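Local coordinates for Lmo0135 protein (Listeria monocytogenes EGD-e, PDB 5ISU) that probably binds peptides outside the cell membrane and hands them to an ABC transporter, as the substrate-binding protein of the import system, at residues Asp38-Thr41 against Leu42-Gln46; Lys273-Arg276 against Gln277-Tyr281; Ser422-Asn426 against Lys427-Ala431. All coordinates share one frame; numbering follows the deposited sequence.

Contact 1. Residues Asp38-Thr41 against Leu42-Gln46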
ATOM      1  N   ASP A  38       3.742  -8.266   3.415  1.00 51.39           N
ATOM      2  CA  ASP A  38       3.969  -8.519   1.976  1.00 52.43           C
ATOM      3  C   ASP A  38       2.621  -8.747   1.226  1.00 49.78           C
ATOM      4  O   ASP A  38       1.603  -9.028   1.844  1.00 47.39           O
ATOM      5  CB  ASP A  38       4.912  -9.705   1.757  1.00 55.28           C
ATOM      6  CG  ASP A  38       4.308 -11.020   2.236  1.00 60.78           C
ATOM      7  OD1 ASP A  38       4.009 -11.110   3.453  1.00 60.21           O
ATOM      8  OD2 ASP A  38       4.130 -11.954   1.408  1.00 62.44           O
ATOM      9  N   ARG A  39       2.647  -8.635  -0.101  1.00 49.94           N
ATOM     10  CA  ARG A  39       1.441  -8.750  -0.937  1.00 51.82           C
ATOM     11  C   ARG A  39       0.719 -10.091  -0.825  1.00 47.81           C
ATOM     12  O   ARG A  39      -0.510 -10.117  -0.670  1.00 46.83           O
ATOM     13  CB  ARG A  39       1.769  -8.393  -2.407  1.00 59.50           C
ATOM     14  CG  ARG A  39       0.700  -8.771  -3.435  1.00 66.47           C
ATOM     15  CD  ARG A  39       0.915  -8.137  -4.817  1.00 74.15           C
ATOM     16  NE  ARG A  39       0.329  -6.785  -4.940  1.00 77.39           N
ATOM     17  CZ  ARG A  39       0.957  -5.620  -4.754  1.00 80.35           C
ATOM     18  NH1 ARG A  39       0.273  -4.488  -4.900  1.00 79.41           N
ATOM     19  NH2 ARG A  39       2.251  -5.555  -4.430  1.00 90.87           N
ATOM     20  N   VAL A  40       1.465 -11.193  -0.825  1.00 44.60           N
ATOM     21  CA  VAL A  40       0.844 -12.511  -0.771  1.00 43.11           C
ATOM     22  C   VAL A  40       0.192 -12.796   0.571  1.00 39.85           C
ATOM     23  O   VAL A  40      -0.955 -13.258   0.620  1.00 39.24           O
ATOM     24  CB  VAL A  40       1.824 -13.629  -1.143  1.00 45.24           C
ATOM     25  CG1 VAL A  40       1.127 -14.988  -1.059  1.00 47.02           C
ATOM     26  CG2 VAL A  40       2.366 -13.392  -2.541  1.00 46.81           C
ATOM     27  N   THR A  41       0.892 -12.490   1.651  1.00 39.15           N
ATOM     28  CA  THR A  41       0.358 -12.750   2.976  1.00 39.87           C
ATOM     29  C   THR A  41      -0.888 -11.907   3.228  1.00 36.89           C
ATOM     30  O   THR A  41      -1.866 -12.390   3.814  1.00 39.33           O
ATOM     31  CB  THR A  41       1.395 -12.456   4.094  1.00 43.13           C
ATOM     32  OG1 THR A  41       2.611 -13.150   3.829  1.00 48.78           O
ATOM     33  CG2 THR A  41       0.889 -12.896   5.430  1.00 44.44           C
ATOM     34  N   LEU A  42      -0.847 -10.647   2.809  1.00 34.87           N
ATOM     35  CA  LEU A  42      -1.998  -9.762   3.005  1.00 35.02           C
ATOM     36  C   LEU A  42      -3.201 -10.235   2.195  1.00 34.64           C
ATOM     37  O   LEU A  42      -4.337 -10.109   2.636  1.00 35.91           O
ATOM     38  CB  LEU A  42      -1.647  -8.299   2.647  1.00 36.39           C
ATOM     39  CG  LEU A  42      -0.802  -7.546   3.678  1.00 37.86           C
ATOM     40  CD1 LEU A  42      -0.284  -6.203   3.167  1.00 39.31           C
ATOM     41  CD2 LEU A  42      -1.588  -7.344   4.965  1.00 36.11           C
ATOM     42  N   THR A  43      -2.936 -10.766   1.005  1.00 35.79           N
ATOM     43  CA  THR A  43      -3.986 -11.245   0.126  1.00 35.91           C
ATOM     44  C   THR A  43      -4.704 -12.416   0.794  1.00 36.46           C
ATOM     45  O   THR A  43      -5.930 -12.478   0.797  1.00 34.56           O
ATOM     46  CB  THR A  43      -3.394 -11.680  -1.237  1.00 38.14           C
ATOM     47  OG1 THR A  43      -2.762 -10.566  -1.860  1.00 37.21           O
ATOM     48  CG2 THR A  43      -4.467 -12.220  -2.184  1.00 37.91           C
ATOM     49  N   ILE A  44      -3.930 -13.312   1.405  1.00 38.49           N
ATOM     50  CA  ILE A  44      -4.500 -14.484   2.077  1.00 40.41           C
ATOM     51  C   ILE A  44      -5.195 -14.061   3.373  1.00 39.95           C
ATOM     52  O   ILE A  44      -6.326 -14.509   3.665  1.00 39.80           O
ATOM     53  CB  ILE A  44      -3.444 -15.597   2.274  1.00 43.12           C
ATOM     54  CG1 ILE A  44      -2.977 -16.075   0.893  1.00 45.71           C
ATOM     55  CG2 ILE A  44      -4.022 -16.756   3.073  1.00 43.54           C
ATOM     56  CD1 ILE A  44      -1.893 -17.117   0.902  1.00 49.62           C
ATOM     57  N   GLN A  45      -4.571 -13.146   4.103  1.00 38.84           N
ATOM     58  CA  GLN A  45      -5.163 -12.630   5.342  1.00 38.47           C
ATOM     59  C   GLN A  45      -6.550 -12.006   5.138  1.00 38.05           C
ATOM     60  O   GLN A  45      -7.432 -12.151   5.978  1.00 36.56           O
ATOM     61  CB  GLN A  45      -4.223 -11.607   5.956  1.00 39.76           C
ATOM     62  CG  GLN A  45      -4.853 -10.723   7.013  1.00 42.25           C
ATOM     63  CD  GLN A  45      -3.845  -9.744   7.577  1.00 44.10           C
ATOM     64  OE1 GLN A  45      -2.793 -10.150   8.040  1.00 46.50           O
ATOM     65  NE2 GLN A  45      -4.164  -8.459   7.540  1.00 44.33           N
ATOM     66  N   GLN A  46      -6.736 -11.316   4.016  1.00 38.04           N
ATOM     67  CA  GLN A  46      -8.012 -10.663   3.718  1.00 37.00           C
ATOM     68  C   GLN A  46      -9.151 -11.679   3.671  1.00 36.98           C
ATOM     69  O   GLN A  46     -10.286 -11.366   4.000  1.00 38.25           O
ATOM     70  CB  GLN A  46      -7.936  -9.940   2.377  1.00 37.12           C
ATOM     71  CG  GLN A  46      -9.094  -9.004   2.101  1.00 37.49           C
ATOM     72  CD  GLN A  46      -9.096  -7.813   3.027  1.00 35.40           C
ATOM     73  OE1 GLN A  46      -8.080  -7.489   3.646  1.00 36.11           O
ATOM     74  NE2 GLN A  46     -10.220  -7.133   3.100  1.00 33.18           N
TER
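Thr-43 turns back onto Arg-39 one helical turn earlier, and its side chain and its backbone nitrogen grip the same carbonyl. From CB outward, Thr-43 first meets that carbonyl with CB itself, 3.3 Å from Arg-39 O and nearly as close to Val-40 O. OG1 stands beside its own backbone N (chi1 -61°) and so faces back along the helix, where it donates to Arg-39 O at 2.6 Å. The two donors of Thr-43 come to Arg-39 O from opposite faces of its carbonyl plane, the backbone N at 3.0 Å. The other branch, CG2, lies anti to the backbone N; the side chain also touches Phe-211 of strand 208-213.

These residues form the first turns of helix 39-48 in a solute-binding protein of family 5, and Asp-38 is the N-cap. Its carboxylate spans two atoms of Thr-41: OD1 takes the hydroxyl OG1 at 2.5 Å through its syn lone pair, while OD2 receives the backbone N from above the carboxylate plane at 3.3 Å. Thr-41 OG1 also bonds Glu-29 N, so the cap is tied to the preceding loop.

Behind the cap the regular ladder begins, with Leu-42 N donating to Asp-38 O. Leu-42 lays CB and CG over that same oxygen. Val-40 and Ile-44 lie side by side on the buried flank, CG1 of Val-40 standing 4.2 Å from CD1 of Ile-44. Arg-39 sends its guanidinium away from the helix to a salt bridge with Glu-255.

Contact 2. Residues Lys273-Arg276 against Gln277-Tyr281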
ATOM      1  N   LYS A 273      18.037  23.626  -6.249  1.00 62.48           N
ATOM      2  CA  LYS A 273      16.614  23.633  -6.549  1.00 61.30           C
ATOM      3  C   LYS A 273      16.466  23.784  -8.065  1.00 61.17           C
ATOM      4  O   LYS A 273      15.707  23.057  -8.697  1.00 57.85           O
ATOM      5  CB  LYS A 273      15.956  24.804  -5.825  1.00 63.40           C
ATOM      6  CG  LYS A 273      14.450  24.921  -5.951  1.00 64.31           C
ATOM      7  CD  LYS A 273      13.971  26.072  -5.080  1.00 69.38           C
ATOM      8  CE  LYS A 273      12.455  26.162  -4.992  1.00 73.71           C
ATOM      9  NZ  LYS A 273      12.000  27.251  -4.072  1.00 77.71           N
ATOM     10  N   GLU A 274      17.256  24.688  -8.641  1.00 63.56           N
ATOM     11  CA  GLU A 274      17.240  24.948 -10.082  1.00 65.16           C
ATOM     12  C   GLU A 274      17.494  23.683 -10.924  1.00 62.53           C
ATOM     13  O   GLU A 274      16.765  23.425 -11.903  1.00 58.72           O
ATOM     14  CB  GLU A 274      18.239  26.055 -10.459  1.00 71.64           C
ATOM     15  CG  GLU A 274      17.841  27.483 -10.055  1.00 76.48           C
ATOM     16  CD  GLU A 274      17.862  27.782  -8.547  1.00 79.34           C
ATOM     17  OE1 GLU A 274      18.101  26.866  -7.724  1.00 79.87           O
ATOM     18  OE2 GLU A 274      17.637  28.961  -8.185  1.00 83.11           O
ATOM     19  N   LEU A 275      18.485  22.881 -10.533  1.00 59.58           N
ATOM     20  CA  LEU A 275      18.770  21.651 -11.268  1.00 57.14           C
ATOM     21  C   LEU A 275      17.604  20.680 -11.171  1.00 54.38           C
ATOM     22  O   LEU A 275      17.203  20.093 -12.178  1.00 51.40           O
ATOM     23  CB  LEU A 275      20.037  20.974 -10.766  1.00 60.57           C
ATOM     24  CG  LEU A 275      20.479  19.731 -11.552  1.00 61.10           C
ATOM     25  CD1 LEU A 275      20.602  20.020 -13.049  1.00 61.25           C
ATOM     26  CD2 LEU A 275      21.790  19.200 -10.998  1.00 63.55           C
ATOM     27  N   ARG A 276      17.055  20.521  -9.962  1.00 53.15           N
ATOM     28  CA  ARG A 276      15.916  19.623  -9.739  1.00 48.93           C
ATOM     29  C   ARG A 276      14.705  20.050 -10.569  1.00 46.58           C
ATOM     30  O   ARG A 276      13.982  19.198 -11.104  1.00 42.74           O
ATOM     31  CB  ARG A 276      15.535  19.536  -8.250  1.00 48.88           C
ATOM     32  CG  ARG A 276      16.625  18.926  -7.376  1.00 50.20           C
ATOM     33  CD  ARG A 276      16.111  18.430  -6.040  1.00 48.40           C
ATOM     34  NE  ARG A 276      15.495  19.480  -5.230  1.00 51.01           N
ATOM     35  CZ  ARG A 276      16.140  20.283  -4.373  1.00 51.92           C
ATOM     36  NH1 ARG A 276      17.460  20.202  -4.204  1.00 53.46           N
ATOM     37  NH2 ARG A 276      15.455  21.189  -3.679  1.00 51.13           N
ATOM     38  N   GLN A 277      14.496  21.361 -10.676  1.00 47.85           N
ATOM     39  CA  GLN A 277      13.389  21.904 -11.461  1.00 49.13           C
ATOM     40  C   GLN A 277      13.644  21.714 -12.948  1.00 51.12           C
ATOM     41  O   GLN A 277      12.714  21.428 -13.715  1.00 49.88           O
ATOM     42  CB  GLN A 277      13.162  23.370 -11.144  1.00 52.75           C
ATOM     43  CG  GLN A 277      12.605  23.629  -9.755  1.00 53.65           C
ATOM     44  CD  GLN A 277      12.499  25.112  -9.433  1.00 55.91           C
ATOM     45  OE1 GLN A 277      13.149  25.936 -10.066  1.00 60.56           O
ATOM     46  NE2 GLN A 277      11.688  25.454  -8.437  1.00 54.96           N
ATOM     47  N   ALA A 278      14.902  21.862 -13.363  1.00 54.24           N
ATOM     48  CA  ALA A 278      15.253  21.635 -14.769  1.00 55.53           C
ATOM     49  C   ALA A 278      14.935  20.189 -15.177  1.00 53.66           C
ATOM     50  O   ALA A 278      14.404  19.950 -16.259  1.00 55.05           O
ATOM     51  CB  ALA A 278      16.719  21.939 -15.014  1.00 57.47           C
ATOM     52  N   LEU A 279      15.224  19.244 -14.281  1.00 52.24           N
ATOM     53  CA  LEU A 279      15.009  17.814 -14.525  1.00 51.00           C
ATOM     54  C   LEU A 279      13.537  17.409 -14.408  1.00 50.55           C
ATOM     55  O   LEU A 279      13.192  16.242 -14.634  1.00 49.04           O
ATOM     56  CB  LEU A 279      15.867  16.971 -13.576  1.00 52.73           C
ATOM     57  CG  LEU A 279      17.385  17.177 -13.644  1.00 55.74           C
ATOM     58  CD1 LEU A 279      18.090  16.405 -12.537  1.00 55.84           C
ATOM     59  CD2 LEU A 279      17.958  16.807 -15.009  1.00 57.44           C
ATOM     60  N   SER A 280      12.692  18.364 -14.025  1.00 48.48           N
ATOM     61  CA  SER A 280      11.253  18.150 -13.957  1.00 45.70           C
ATOM     62  C   SER A 280      10.640  18.731 -15.240  1.00 44.57           C
ATOM     63  O   SER A 280       9.854  18.063 -15.947  1.00 42.32           O
ATOM     64  CB  SER A 280      10.656  18.825 -12.711  1.00 44.83           C
ATOM     65  OG  SER A 280      11.277  18.344 -11.538  1.00 42.87           O
ATOM     66  N   TYR A 281      10.995  19.971 -15.532  1.00 44.91           N
ATOM     67  CA  TYR A 281      10.531  20.648 -16.750  1.00 48.14           C
ATOM     68  C   TYR A 281      10.907  19.943 -18.051  1.00 50.13           C
ATOM     69  O   TYR A 281      10.302  20.202 -19.081  1.00 51.78           O
ATOM     70  CB  TYR A 281      11.077  22.078 -16.829  1.00 50.47           C
ATOM     71  CG  TYR A 281      10.332  23.104 -16.014  1.00 50.93           C
ATOM     72  CD1 TYR A 281       9.026  23.462 -16.351  1.00 50.50           C
ATOM     73  CD2 TYR A 281      10.959  23.803 -14.981  1.00 53.62           C
ATOM     74  CE1 TYR A 281       8.341  24.433 -15.633  1.00 52.27           C
ATOM     75  CE2 TYR A 281      10.286  24.790 -14.272  1.00 53.85           C
ATOM     76  CZ  TYR A 281       8.979  25.097 -14.602  1.00 52.63           C
ATOM     77  OH  TYR A 281       8.311  26.061 -13.895  1.00 55.75           O
TER
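Lys-273 and Gln-277, one turn apart, make the polar side-chain pair of helix 273-281, but they touch by van der Waals contact. The two chains run obliquely across each other: Gln-277 NE2 lies 3.6 Å from Lys-273 CE and almost as near to CG, so the amide rests against the methylene chain and not the ammonium. Lys-273 is fully extended, which carries NZ past the amide.

Hydrogen bonds form the second group. Gln-277 N, Ala-278 N and Leu-279 N each donate to the carbonyl four residues back, the shortest being Ala-278 N to Glu-274 O at 2.8 Å. At Ser-280 the hydroxyl joins in: OG sits beside its own backbone N (chi1 -57°) and donates to Arg-276 O at 2.9 Å. Nearby, Gln-277 O accepts from both Ser-280 N and Tyr-281 N as the helix finishes.

The apolar part is Leu-275 and Leu-279, with Leu-275 CG 4.2 Å from Leu-279 CD1. Both also touch Leu-270 in the preceding loop, and Leu-279 reaches Phe-263 of strand 248-263.

Arg-276 bends at chi3 (-60°) and folds its guanidinium back, one face over Lys-273 CA. There NH1 bonds Leu-270 O and NH2 bonds Asp-459 O, with Glu-265 a distant, weak ion-pair partner. These bonds to backbone carbonyls would probably offset the charge of the buried arginine in part, so that its tip ties the start of the helix to two loops by direction-sensitive bonds as much as by charge.

Contact 3. Residues Ser422-Asn426 against Lys427-Ala431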
ATOM      1  N   SER A 422      15.391  10.943  -1.120  1.00 53.32           N
ATOM      2  CA  SER A 422      15.945  12.167  -1.661  1.00 52.34           C
ATOM      3  C   SER A 422      16.974  12.816  -0.705  1.00 52.72           C
ATOM      4  O   SER A 422      17.734  13.679  -1.127  1.00 52.13           O
ATOM      5  CB  SER A 422      14.813  13.150  -1.967  1.00 52.17           C
ATOM      6  OG  SER A 422      13.848  12.591  -2.857  1.00 52.97           O
ATOM      7  N   ASN A 423      16.990  12.393   0.564  1.00 54.18           N
ATOM      8  CA  ASN A 423      17.898  12.937   1.598  1.00 56.58           C
ATOM      9  C   ASN A 423      17.705  14.461   1.776  1.00 57.04           C
ATOM     10  O   ASN A 423      18.661  15.204   2.042  1.00 59.14           O
ATOM     11  CB  ASN A 423      19.365  12.582   1.300  1.00 58.27           C
ATOM     12  CG  ASN A 423      19.605  11.087   1.255  1.00 58.43           C
ATOM     13  OD1 ASN A 423      19.426  10.397   2.244  1.00 58.14           O
ATOM     14  ND2 ASN A 423      20.050  10.584   0.101  1.00 60.16           N
ATOM     15  N   TYR A 424      16.445  14.882   1.656  1.00 54.01           N
ATOM     16  CA  TYR A 424      16.017  16.280   1.783  1.00 54.53           C
ATOM     17  C   TYR A 424      15.877  16.680   3.253  1.00 55.89           C
ATOM     18  O   TYR A 424      15.094  16.090   3.993  1.00 55.36           O
ATOM     19  CB  TYR A 424      14.685  16.427   1.046  1.00 53.94           C
ATOM     20  CG  TYR A 424      13.961  17.752   1.142  1.00 53.01           C
ATOM     21  CD1 TYR A 424      14.440  18.887   0.490  1.00 53.33           C
ATOM     22  CD2 TYR A 424      12.738  17.844   1.799  1.00 50.50           C
ATOM     23  CE1 TYR A 424      13.743  20.082   0.538  1.00 53.22           C
ATOM     24  CE2 TYR A 424      12.044  19.038   1.852  1.00 49.59           C
ATOM     25  CZ  TYR A 424      12.544  20.148   1.219  1.00 49.93           C
ATOM     26  OH  TYR A 424      11.848  21.333   1.275  1.00 48.77           O
ATOM     27  N   HIS A 425      16.641  17.688   3.667  1.00 58.62           N
ATOM     28  CA  HIS A 425      16.638  18.142   5.060  1.00 61.01           C
ATOM     29  C   HIS A 425      16.086  19.557   5.188  1.00 60.34           C
ATOM     30  O   HIS A 425      16.739  20.534   4.804  1.00 61.87           O
ATOM     31  CB  HIS A 425      18.050  18.048   5.645  1.00 64.49           C
ATOM     32  CG  HIS A 425      18.708  16.728   5.396  1.00 67.87           C
ATOM     33  ND1 HIS A 425      18.173  15.534   5.838  1.00 69.62           N
ATOM     34  CD2 HIS A 425      19.854  16.410   4.751  1.00 70.43           C
ATOM     35  CE1 HIS A 425      18.957  14.537   5.468  1.00 69.99           C
ATOM     36  NE2 HIS A 425      19.988  15.042   4.814  1.00 72.36           N
ATOM     37  N   ASN A 426      14.881  19.651   5.747  1.00 57.36           N
ATOM     38  CA  ASN A 426      14.196  20.922   5.938  1.00 57.01           C
ATOM     39  C   ASN A 426      13.447  20.941   7.284  1.00 58.00           C
ATOM     40  O   ASN A 426      12.316  20.438   7.378  1.00 52.61           O
ATOM     41  CB  ASN A 426      13.228  21.128   4.764  1.00 55.24           C
ATOM     42  CG  ASN A 426      12.427  22.414   4.872  1.00 55.86           C
ATOM     43  OD1 ASN A 426      12.402  23.086   5.921  1.00 54.39           O
ATOM     44  ND2 ASN A 426      11.746  22.762   3.787  1.00 53.42           N
ATOM     45  N   LYS A 427      14.085  21.535   8.304  1.00 60.92           N
ATOM     46  CA  LYS A 427      13.507  21.652   9.658  1.00 64.43           C
ATOM     47  C   LYS A 427      12.123  22.303   9.715  1.00 62.28           C
ATOM     48  O   LYS A 427      11.264  21.854  10.462  1.00 62.59           O
ATOM     49  CB  LYS A 427      14.438  22.413  10.619  1.00 68.88           C
ATOM     50  CG  LYS A 427      15.515  21.589  11.301  1.00 74.79           C
ATOM     51  CD  LYS A 427      16.189  22.446  12.382  1.00 83.25           C
ATOM     52  CE  LYS A 427      17.123  21.669  13.306  1.00 87.15           C
ATOM     53  NZ  LYS A 427      18.293  21.091  12.592  1.00 89.13           N
ATOM     54  N   ASP A 428      11.925  23.382   8.972  1.00 60.66           N
ATOM     55  CA  ASP A 428      10.622  24.060   8.956  1.00 63.31           C
ATOM     56  C   ASP A 428       9.531  23.126   8.464  1.00 62.69           C
ATOM     57  O   ASP A 428       8.463  23.072   9.055  1.00 62.53           O
ATOM     58  CB  ASP A 428      10.647  25.315   8.082  1.00 64.28           C
ATOM     59  CG  ASP A 428      11.407  26.473   8.725  1.00 68.15           C
ATOM     60  OD1 ASP A 428      11.913  26.325   9.857  1.00 68.86           O
ATOM     61  OD2 ASP A 428      11.477  27.553   8.099  1.00 71.04           O
ATOM     62  N   LEU A 429       9.807  22.380   7.398  1.00 61.22           N
ATOM     63  CA  LEU A 429       8.811  21.452   6.862  1.00 61.12           C
ATOM     64  C   LEU A 429       8.522  20.355   7.870  1.00 58.84           C
ATOM     65  O   LEU A 429       7.385  19.929   8.009  1.00 56.14           O
ATOM     66  CB  LEU A 429       9.277  20.823   5.554  1.00 60.75           C
ATOM     67  CG  LEU A 429       8.276  19.855   4.911  1.00 60.96           C
ATOM     68  CD1 LEU A 429       6.993  20.590   4.541  1.00 63.36           C
ATOM     69  CD2 LEU A 429       8.888  19.195   3.692  1.00 60.92           C
ATOM     70  N   ASP A 430       9.568  19.894   8.553  1.00 59.82           N
ATOM     71  CA  ASP A 430       9.420  18.862   9.578  1.00 62.19           C
ATOM     72  C   ASP A 430       8.519  19.335  10.734  1.00 57.40           C
ATOM     73  O   ASP A 430       7.785  18.527  11.303  1.00 53.18           O
ATOM     74  CB  ASP A 430      10.793  18.362  10.076  1.00 67.83           C
ATOM     75  CG  ASP A 430      11.564  17.535   8.999  1.00 72.76           C
ATOM     76  OD1 ASP A 430      11.112  17.446   7.826  1.00 74.80           O
ATOM     77  OD2 ASP A 430      12.635  16.977   9.333  1.00 76.79           O
ATOM     78  N   ALA A 431       8.545  20.637  11.037  1.00 55.66           N
ATOM     79  CA  ALA A 431       7.682  21.213  12.092  1.00 57.26           C
ATOM     80  C   ALA A 431       6.214  21.150  11.663  1.00 55.45           C
ATOM     81  O   ALA A 431       5.335  20.927  12.499  1.00 54.85           O
ATOM     82  CB  ALA A 431       8.088  22.654  12.428  1.00 58.68           C
TER
HETATM   83  O   HOH W   1      12.872  17.412   5.503  1.00 57.60           O
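The loop 422-426 is extended only from Tyr-424 to Asn-426, and at Asn-426 the chain passes into helix 427-438. This is a helix N-cap: Asn-426 supplies both its side-chain oxygen and its backbone oxygen to the first turn. Asp-430 N donates to Asn-426 O at 3.0 Å, in the carbonyl plane, as the opening bond of the helical ladder.

The capping bond runs from Leu-429 N to Asn-426 OD1, 3.1 Å long and close to straight at hydrogen (166°). It meets the amide from above, 70° out of the carbonyl plane, and thus off either lone pair. With CG anti to the backbone N (chi1 179°), the amide of Asn-426 swings over the helix start and lies across the Leu-429 side chain at about a right angle, CG standing 3.6 Å from Leu-429 CB.

The other end of that amide is fixed too. Asn-426 ND2 donates to Tyr-424 OH at 2.9 Å, almost exactly in its own amide plane. Because Leu-429 N can only donate, the capping bond requires an oxygen at OD1, and the bond from ND2 to the phenol agrees with that choice of flip. Tyr-424 OH bonds Asp-459 as well, so the phenol links the cap to the loop following helix 442-458. Leu-429 CD2 meets the tyrosine ring at its edge, and both residues pack on Ile-456 of helix 442-458.

On the other flank Asp-430 folds back near Asn-426 O, its OD2 held by Ser-415 N. A water bridges loop and helix there: it accepts from Asn-426 N and lies 2.9 Å from Asp-430 OD1 and 3.0 Å from Tyr-424 O.

Contacts 1 and 3 both open a helix with a side-chain cap, a carboxylate in one and an amide in the other, whereas contact 2 runs to the end of its helix and near that end has a serine hydroxyl bonded to the backbone. Contact 1 is mostly buried, its centre about 12 Å from the centre of the chain; contact 2 is buried too, though its centre is about 29 Å out, and contact 3 is more exposed and partly bridged by water. Contacts 2 and 3 approach to about 5 Å between nearest atoms and share Asp-459, whose backbone O takes Arg-276 and whose carboxylate takes Tyr-424 OH and, weakly, Lys-273. Contact 1 stands apart from both.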